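Local coordinates for protein 3,4-dihydroxy-2-butanone 4-phosphate synthase (Candida albicans, PDB 1TKS) that catalyses the conversion of D-ribulose 5-phosphate to formate and 3,4-dihydroxy-2-butanone 4-phosphate, a step of riboflavin biosynthesis, at residues F5-A11 with K191-Q197; E71-M75 with Y87-C91. All blocks are in the same frame, centred on the assembly; numbering follows the deposited sequence.

Contact 1: F5-A11 with K191-Q197; sequences FTPIEEA and KIININQ
The N-terminal arm of the chain, Phe5 to Pro7, runs beside strand 191-194, the last strand of the fold and an outermost one in its four-stranded mixed sheet. One direct backbone hydrogen bond joins arm and strand: Thr6 N gives to Ile192 O at 2.8 Å, the N-H...O angle being 163°. The same carbonyl oxygen also takes a CA-H...O contact from Phe5 CA. A water bridges arm and strand: it accepts from Ile192 N and is hydrogen-bonded to Thr6 OG1. The Thr6 side chain lies across the stem of Lys191 at about a right angle, OG1 coming to 3.3 Å from Lys191 CB while the methyl CG2 rests against CD and CE.

Phe5 carries the aromatic part of the contact. The amide nitrogen Asn194 ND2 sits 3.4 Å above the ring plane, over the ring centre, with amide and ring planes 86° apart. The other atom of the same amide is engaged too: Asn194 is the N-cap of helix 195-203, and its OD1 accepts from Gln197 N at 2.7 Å, the donor standing above the carbonyl plane. With CG between its backbone N and carbonyl carbon (chi1 65°), the amide reaches both the helix end and the ring. The methyl Ile192 CG2 approaches the same ring obliquely, 3.8 Å from Phe5 CD2. Deeper in, Ala11 CB packs on Ile193 CG2 at 3.6 Å, bringing the first turn of helix 8-16, whose N-cap is Pro7, against the strand.

On its other edge, strand 191-194 bonds through its backbone to strand 21-24, at Ile22 and Met24. Ile193 also touches Leu152 of helix 145-155, and Ile8 reaches Leu198 and Tyr201, joining helix 8-16 to helix 195-203.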
ATOM      1  N   PHE B   5     -24.815   9.353  10.837  1.00 11.68           N
ATOM      2  CA  PHE B   5     -24.807   8.289   9.843  1.00 10.88           C
ATOM      3  C   PHE B   5     -25.984   8.325   8.875  1.00 10.37           C
ATOM      4  O   PHE B   5     -27.128   8.570   9.262  1.00 11.62           O
ATOM      5  CB  PHE B   5     -24.748   6.922  10.531  1.00 10.27           C
ATOM      6  CG  PHE B   5     -23.594   6.779  11.486  1.00  8.37           C
ATOM      7  CD1 PHE B   5     -23.766   7.012  12.849  1.00  8.96           C
ATOM      8  CD2 PHE B   5     -22.322   6.439  11.019  1.00  9.42           C
ATOM      9  CE1 PHE B   5     -22.694   6.916  13.726  1.00  9.67           C
ATOM     10  CE2 PHE B   5     -21.244   6.342  11.896  1.00  8.42           C
ATOM     11  CZ  PHE B   5     -21.427   6.579  13.255  1.00  8.26           C
ATOM     12  N   THR B   6     -25.673   8.070   7.609  1.00  9.65           N
ATOM     13  CA  THR B   6     -26.649   8.052   6.525  1.00  9.02           C
ATOM     14  C   THR B   6     -27.468   6.761   6.534  1.00  9.31           C
ATOM     15  O   THR B   6     -26.926   5.677   6.743  1.00  9.74           O
ATOM     16  CB  THR B   6     -25.930   8.170   5.159  1.00  8.49           C
ATOM     17  OG1 THR B   6     -25.318   9.461   5.048  1.00  9.89           O
ATOM     18  CG2 THR B   6     -26.906   7.976   4.010  1.00  9.46           C
ATOM     19  N   PRO B   7     -28.791   6.864   6.326  1.00  9.56           N
ATOM     20  CA  PRO B   7     -29.651   5.673   6.308  1.00 10.42           C
ATOM     21  C   PRO B   7     -29.138   4.711   5.234  1.00  9.97           C
ATOM     22  O   PRO B   7     -28.749   5.138   4.145  1.00  9.48           O
ATOM     23  CB  PRO B   7     -31.022   6.243   5.954  1.00 11.11           C
ATOM     24  CG  PRO B   7     -30.981   7.610   6.549  1.00 11.85           C
ATOM     25  CD  PRO B   7     -29.595   8.091   6.185  1.00  9.67           C
ATOM     26  N   ILE B   8     -29.154   3.415   5.530  1.00 10.53           N
ATOM     27  CA  ILE B   8     -28.653   2.414   4.592  1.00 10.64           C
ATOM     28  C   ILE B   8     -29.175   2.514   3.161  1.00  9.58           C
ATOM     29  O   ILE B   8     -28.393   2.438   2.217  1.00 10.28           O
ATOM     30  CB  ILE B   8     -28.920   0.970   5.097  1.00 11.84           C
ATOM     31  CG1 ILE B   8     -27.915   0.588   6.183  1.00 14.17           C
ATOM     32  CG2 ILE B   8     -28.777  -0.017   3.949  1.00 13.69           C
ATOM     33  CD1 ILE B   8     -27.858   1.524   7.315  1.00 20.43           C
ATOM     34  N   GLU B   9     -30.483   2.689   2.989  1.00 10.08           N
ATOM     35  CA  GLU B   9     -31.025   2.749   1.639  1.00 10.92           C
ATOM     36  C   GLU B   9     -30.489   3.929   0.835  1.00  9.96           C
ATOM     37  O   GLU B   9     -30.236   3.795  -0.363  1.00 10.01           O
ATOM     38  CB  GLU B   9     -32.561   2.717   1.677  1.00 11.15           C
ATOM     39  CG  GLU B   9     -33.064   1.387   2.262  1.00 12.64           C
ATOM     40  CD  GLU B   9     -34.538   1.086   2.019  1.00 13.36           C
ATOM     41  OE1 GLU B   9     -34.953  -0.057   2.322  1.00 13.14           O
ATOM     42  OE2 GLU B   9     -35.279   1.968   1.541  1.00 13.12           O
ATOM     43  N   GLU B  10     -30.288   5.072   1.489  1.00 10.07           N
ATOM     44  CA  GLU B  10     -29.749   6.235   0.795  1.00  9.48           C
ATOM     45  C   GLU B  10     -28.272   5.979   0.484  1.00  9.89           C
ATOM     46  O   GLU B  10     -27.780   6.349  -0.582  1.00 10.07           O
ATOM     47  CB  GLU B  10     -29.888   7.503   1.648  1.00  8.57           C
ATOM     48  CG  GLU B  10     -31.320   7.864   2.074  1.00  9.18           C
ATOM     49  CD  GLU B  10     -32.294   8.062   0.913  1.00 11.10           C
ATOM     50  OE1 GLU B  10     -31.846   8.231  -0.241  1.00 10.30           O
ATOM     51  OE2 GLU B  10     -33.520   8.062   1.167  1.00 13.53           O
ATOM     52  N   ALA B  11     -27.569   5.333   1.410  1.00  9.14           N
ATOM     53  CA  ALA B  11     -26.157   5.034   1.209  1.00  8.74           C
ATOM     54  C   ALA B  11     -25.957   4.041   0.070  1.00  9.19           C
ATOM     55  O   ALA B  11     -24.996   4.153  -0.689  1.00  9.24           O
ATOM     56  CB  ALA B  11     -25.542   4.486   2.495  1.00  9.88           C
ATOM     57  N   LYS B 191     -20.984  10.178   2.221  1.00  9.65           N
ATOM     58  CA  LYS B 191     -21.871   9.666   3.259  1.00  9.32           C
ATOM     59  C   LYS B 191     -21.141   8.687   4.169  1.00  8.68           C
ATOM     60  O   LYS B 191     -20.221   7.991   3.741  1.00 10.11           O
ATOM     61  CB  LYS B 191     -23.079   8.981   2.614  1.00 10.57           C
ATOM     62  CG  LYS B 191     -24.072   9.950   1.971  1.00 10.53           C
ATOM     63  CD  LYS B 191     -24.992   9.219   1.002  1.00 12.03           C
ATOM     64  CE  LYS B 191     -26.227  10.042   0.664  1.00 12.86           C
ATOM     65  NZ  LYS B 191     -25.889  11.412   0.182  1.00 13.52           N
ATOM     66  N   ILE B 192     -21.574   8.628   5.425  1.00  9.51           N
ATOM     67  CA  ILE B 192     -20.951   7.760   6.421  1.00  9.11           C
ATOM     68  C   ILE B 192     -21.951   6.761   6.990  1.00  9.99           C
ATOM     69  O   ILE B 192     -23.092   7.114   7.273  1.00 10.56           O
ATOM     70  CB  ILE B 192     -20.394   8.598   7.595  1.00 10.41           C
ATOM     71  CG1 ILE B 192     -19.492   9.710   7.056  1.00 11.00           C
ATOM     72  CG2 ILE B 192     -19.636   7.700   8.572  1.00 11.63           C
ATOM     73  CD1 ILE B 192     -19.071  10.706   8.110  1.00 13.45           C
ATOM     74  N   ILE B 193     -21.521   5.513   7.142  1.00  9.16           N
ATOM     75  CA  ILE B 193     -22.373   4.469   7.710  1.00  8.62           C
ATOM     76  C   ILE B 193     -21.518   3.622   8.647  1.00  8.69           C
ATOM     77  O   ILE B 193     -20.304   3.808   8.723  1.00  8.61           O
ATOM     78  CB  ILE B 193     -22.948   3.511   6.624  1.00  8.16           C
ATOM     79  CG1 ILE B 193     -21.807   2.860   5.835  1.00  8.73           C
ATOM     80  CG2 ILE B 193     -23.875   4.267   5.682  1.00  7.51           C
ATOM     81  CD1 ILE B 193     -22.235   1.647   5.027  1.00 11.68           C
ATOM     82  N   ASN B 194     -22.145   2.708   9.377  1.00  8.19           N
ATOM     83  CA  ASN B 194     -21.383   1.815  10.232  1.00  8.70           C
ATOM     84  C   ASN B 194     -21.911   0.396  10.046  1.00  9.66           C
ATOM     85  O   ASN B 194     -23.058   0.200   9.634  1.00  8.75           O
ATOM     86  CB  ASN B 194     -21.389   2.281  11.707  1.00 10.19           C
ATOM     87  CG  ASN B 194     -22.758   2.236  12.355  1.00  9.85           C
ATOM     88  OD1 ASN B 194     -23.248   1.170  12.724  1.00 10.89           O
ATOM     89  ND2 ASN B 194     -23.377   3.403  12.513  1.00  9.38           N
ATOM     90  N   ILE B 195     -21.058  -0.589  10.308  1.00  9.70           N
ATOM     91  CA  ILE B 195     -21.421  -1.989  10.119  1.00 11.09           C
ATOM     92  C   ILE B 195     -22.576  -2.457  10.980  1.00 12.25           C
ATOM     93  O   ILE B 195     -23.412  -3.231  10.526  1.00 11.38           O
ATOM     94  CB  ILE B 195     -20.204  -2.903  10.346  1.00 10.77           C
ATOM     95  CG1 ILE B 195     -19.137  -2.584   9.295  1.00 11.60           C
ATOM     96  CG2 ILE B 195     -20.622  -4.369  10.272  1.00 11.58           C
ATOM     97  CD1 ILE B 195     -17.826  -3.324   9.487  1.00 10.97           C
ATOM     98  N   ASN B 196     -22.620  -2.000  12.226  1.00 13.20           N
ATOM     99  CA  ASN B 196     -23.706  -2.378  13.116  1.00 13.91           C
ATOM    100  C   ASN B 196     -25.016  -1.951  12.469  1.00 14.18           C
ATOM    101  O   ASN B 196     -26.002  -2.690  12.455  1.00 12.65           O
ATOM    102  CB  ASN B 196     -23.549  -1.681  14.464  1.00 18.56           C
ATOM    103  CG  ASN B 196     -23.154  -2.634  15.561  1.00 23.68           C
ATOM    104  OD1 ASN B 196     -22.056  -3.191  15.555  1.00 27.06           O
ATOM    105  ND2 ASN B 196     -24.055  -2.838  16.513  1.00 27.75           N
ATOM    106  N   GLN B 197     -25.004  -0.740  11.933  1.00 13.60           N
ATOM    107  CA  GLN B 197     -26.159  -0.160  11.268  1.00 14.53           C
ATOM    108  C   GLN B 197     -26.553  -1.016  10.064  1.00 13.28           C
ATOM    109  O   GLN B 197     -27.735  -1.238   9.802  1.00 15.36           O
ATOM    110  CB  GLN B 197     -25.804   1.259  10.821  1.00 14.56           C
ATOM    111  CG  GLN B 197     -26.951   2.065  10.272  1.00 12.62           C
ATOM    112  CD  GLN B 197     -26.479   3.285   9.501  1.00 11.58           C
ATOM    113  OE1 GLN B 197     -27.279   4.145   9.136  1.00 13.38           O
ATOM    114  NE2 GLN B 197     -25.176   3.360   9.240  1.00  8.21           N
TER
HETATM  115  O   HOH W   1     -23.488  10.601   6.746  1.00 10.91           O

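Contact 2: E71-M75 with Y87-C91; sequences ELPPM and YTITC
Two backbone hydrogen bonds tie Pro73-Met75 to Tyr87-Ile89 around a single beta bridge between Pro74 and Thr88, whose CA atoms are 3.9 Å apart. The shorter runs from Met75 N to Tyr87 O at 2.8 Å and is nearly straight at hydrogen (168°), although the donor is tilted from the carbonyl plane. In the second, Ile89 N gives to Pro73 O at 3.1 Å, with a C=O...N angle of 174°. Each acceptor is approached by a CA-H as well, Pro73 O by Thr88 CA and Tyr87 O by Pro74 CA. The bridge closes the loop between Met75 and Tyr87, partly unmodelled (78-83), which carries Thr85, a probable D-ribulose 5-phosphate ligand. The Thr88 hydroxyl turns back on its own segment: with OG1 between the backbone N and the carbonyl carbon (chi1 75°), it donates to Ile89 O at 2.9 Å, with Pro131 O as a weak second acceptor that can at most share the same proton. Its methyl CG2 is left to face Leu72 O.

Apolar groups flank the bridge. The ring of Pro73 places CG 3.6 Å from Ile89 CD1, the two side chains crossing at a slant. Met75 and Tyr87 run side by side in the same direction; the Met75 chain bends at its last torsion, and its methyl CE lies 3.4 Å from Thr88 O and also touches Tyr87 CB. At the other end Leu72 CD2 meets Cys91 CB at 4.2 Å.

The second subunit packs here too: Met75 meets Thr90 of that chain, and Ile89 and Thr90 meet its Met75. Residues 87-91 run alongside strand 129-134, bonded through the backbone at Thr88-Pro131 and Cys91-Ile129. Leu72 and Cys91 both reach Leu113 of helix 103-114, while Leu72 and Tyr87 touch strand 59-63.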
ATOM      1  N   GLU B  71      -8.564 -17.944  -9.306  1.00 14.04           N
ATOM      2  CA  GLU B  71      -7.359 -18.617  -8.833  1.00 16.03           C
ATOM      3  C   GLU B  71      -6.488 -17.697  -7.987  1.00 15.91           C
ATOM      4  O   GLU B  71      -5.287 -17.561  -8.222  1.00 17.00           O
ATOM      5  CB  GLU B  71      -6.548 -19.170 -10.011  1.00 17.24           C
ATOM      6  CG  GLU B  71      -7.276 -20.248 -10.798  1.00 19.95           C
ATOM      7  CD  GLU B  71      -6.413 -20.871 -11.882  1.00 22.01           C
ATOM      8  OE1 GLU B  71      -6.919 -21.753 -12.604  1.00 24.34           O
ATOM      9  OE2 GLU B  71      -5.234 -20.478 -12.007  1.00 23.80           O
ATOM     10  N   LEU B  72      -7.116 -17.063  -7.005  1.00 14.78           N
ATOM     11  CA  LEU B  72      -6.427 -16.166  -6.087  1.00 14.66           C
ATOM     12  C   LEU B  72      -6.493 -16.802  -4.700  1.00 15.48           C
ATOM     13  O   LEU B  72      -7.321 -16.431  -3.867  1.00 15.71           O
ATOM     14  CB  LEU B  72      -7.110 -14.792  -6.076  1.00 13.50           C
ATOM     15  CG  LEU B  72      -7.011 -13.974  -7.368  1.00 12.43           C
ATOM     16  CD1 LEU B  72      -7.868 -12.715  -7.253  1.00 11.99           C
ATOM     17  CD2 LEU B  72      -5.555 -13.609  -7.633  1.00 13.93           C
ATOM     18  N   PRO B  73      -5.621 -17.790  -4.441  1.00 16.85           N
ATOM     19  CA  PRO B  73      -5.601 -18.472  -3.146  1.00 17.44           C
ATOM     20  C   PRO B  73      -5.015 -17.624  -2.025  1.00 16.81           C
ATOM     21  O   PRO B  73      -4.329 -16.631  -2.275  1.00 16.86           O
ATOM     22  CB  PRO B  73      -4.761 -19.713  -3.430  1.00 17.68           C
ATOM     23  CG  PRO B  73      -3.762 -19.205  -4.416  1.00 18.12           C
ATOM     24  CD  PRO B  73      -4.620 -18.370  -5.354  1.00 18.32           C
ATOM     25  N   PRO B  74      -5.294 -18.001  -0.768  1.00 16.47           N
ATOM     26  CA  PRO B  74      -4.782 -17.268   0.389  1.00 17.14           C
ATOM     27  C   PRO B  74      -3.269 -17.141   0.275  1.00 16.70           C
ATOM     28  O   PRO B  74      -2.593 -18.050  -0.210  1.00 18.29           O
ATOM     29  CB  PRO B  74      -5.206 -18.147   1.562  1.00 17.80           C
ATOM     30  CG  PRO B  74      -6.508 -18.710   1.084  1.00 17.72           C
ATOM     31  CD  PRO B  74      -6.181 -19.099  -0.340  1.00 16.04           C
ATOM     32  N   MET B  75      -2.740 -16.007   0.714  1.00 17.53           N
ATOM     33  CA  MET B  75      -1.310 -15.772   0.642  1.00 19.49           C
ATOM     34  C   MET B  75      -0.563 -16.849   1.419  1.00 22.34           C
ATOM     35  O   MET B  75       0.515 -17.285   1.015  1.00 23.28           O
ATOM     36  CB  MET B  75      -0.988 -14.397   1.214  1.00 17.59           C
ATOM     37  CG  MET B  75       0.400 -13.912   0.905  1.00 16.63           C
ATOM     38  SD  MET B  75       0.609 -12.272   1.580  1.00 16.14           S
ATOM     39  CE  MET B  75      -0.149 -11.263   0.298  1.00 12.90           C
ATOM     40  N   TYR B  87      -5.646 -12.396   3.407  1.00 19.76           N
ATOM     41  CA  TYR B  87      -5.175 -11.870   2.131  1.00 16.19           C
ATOM     42  C   TYR B  87      -4.931 -13.009   1.154  1.00 14.95           C
ATOM     43  O   TYR B  87      -4.702 -14.147   1.563  1.00 15.61           O
ATOM     44  CB  TYR B  87      -3.841 -11.140   2.294  1.00 14.69           C
ATOM     45  CG  TYR B  87      -3.859  -9.926   3.183  1.00 14.95           C
ATOM     46  CD1 TYR B  87      -3.618 -10.038   4.552  1.00 14.97           C
ATOM     47  CD2 TYR B  87      -4.086  -8.660   2.652  1.00 14.55           C
ATOM     48  CE1 TYR B  87      -3.596  -8.913   5.370  1.00 16.56           C
ATOM     49  CE2 TYR B  87      -4.071  -7.531   3.456  1.00 15.69           C
ATOM     50  CZ  TYR B  87      -3.824  -7.662   4.812  1.00 17.01           C
ATOM     51  OH  TYR B  87      -3.794  -6.545   5.611  1.00 17.57           O
ATOM     52  N   THR B  88      -4.973 -12.696  -0.136  1.00 12.79           N
ATOM     53  CA  THR B  88      -4.687 -13.685  -1.168  1.00 11.45           C
ATOM     54  C   THR B  88      -3.392 -13.181  -1.788  1.00 11.17           C
ATOM     55  O   THR B  88      -2.907 -12.104  -1.426  1.00 11.34           O
ATOM     56  CB  THR B  88      -5.755 -13.720  -2.290  1.00 12.91           C
ATOM     57  OG1 THR B  88      -5.600 -12.580  -3.147  1.00 10.41           O
ATOM     58  CG2 THR B  88      -7.146 -13.715  -1.700  1.00 12.24           C
ATOM     59  N   ILE B  89      -2.824 -13.952  -2.705  1.00 10.48           N
ATOM     60  CA  ILE B  89      -1.609 -13.527  -3.384  1.00  9.69           C
ATOM     61  C   ILE B  89      -1.995 -12.244  -4.118  1.00  9.16           C
ATOM     62  O   ILE B  89      -3.113 -12.124  -4.611  1.00 11.21           O
ATOM     63  CB  ILE B  89      -1.153 -14.586  -4.397  1.00 12.62           C
ATOM     64  CG1 ILE B  89      -1.065 -15.943  -3.703  1.00 16.78           C
ATOM     65  CG2 ILE B  89       0.189 -14.198  -5.003  1.00 14.03           C
ATOM     66  CD1 ILE B  89      -0.883 -17.109  -4.651  1.00 18.70           C
ATOM     67  N   THR B  90      -1.087 -11.280  -4.175  1.00  9.49           N
ATOM     68  CA  THR B  90      -1.381 -10.019  -4.848  1.00  9.33           C
ATOM     69  C   THR B  90      -1.428 -10.216  -6.357  1.00  8.23           C
ATOM     70  O   THR B  90      -0.960 -11.231  -6.865  1.00  9.22           O
ATOM     71  CB  THR B  90      -0.333  -8.956  -4.511  1.00  9.31           C
ATOM     72  OG1 THR B  90       0.968  -9.443  -4.854  1.00 10.69           O
ATOM     73  CG2 THR B  90      -0.375  -8.629  -3.026  1.00 11.37           C
ATOM     74  N   CYS B  91      -1.971  -9.236  -7.075  1.00  9.26           N
ATOM     75  CA  CYS B  91      -2.085  -9.353  -8.520  1.00  8.66           C
ATOM     76  C   CYS B  91      -2.243  -8.022  -9.252  1.00  7.60           C
ATOM     77  O   CYS B  91      -2.587  -6.995  -8.658  1.00  8.18           O
ATOM     78  CB  CYS B  91      -3.284 -10.240  -8.868  1.00  7.88           C
ATOM     79  SG  CYS B  91      -4.882  -9.462  -8.462  1.00 11.10           S
TER

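The two contacts lie on opposite sides of the chain's centre, their own centres 30 Å apart and their nearest atoms about 15 Å apart, so neither touches the other. Along the sequence, contact 2 is nested inside the long loop closed by contact 1. Each nevertheless approaches residues that probably bind D-ribulose 5-phosphate. In contact 1, the Asn194 side chain is about 7 Å from that of Arg143 and about 8 Å from that of His145, which probably also binds magnesium. In contact 2, the Tyr87 side chain is about 8 Å from that of Thr146 and about 4 Å from that of Thr85, its near neighbour in sequence. Only contact 2 meets the second subunit.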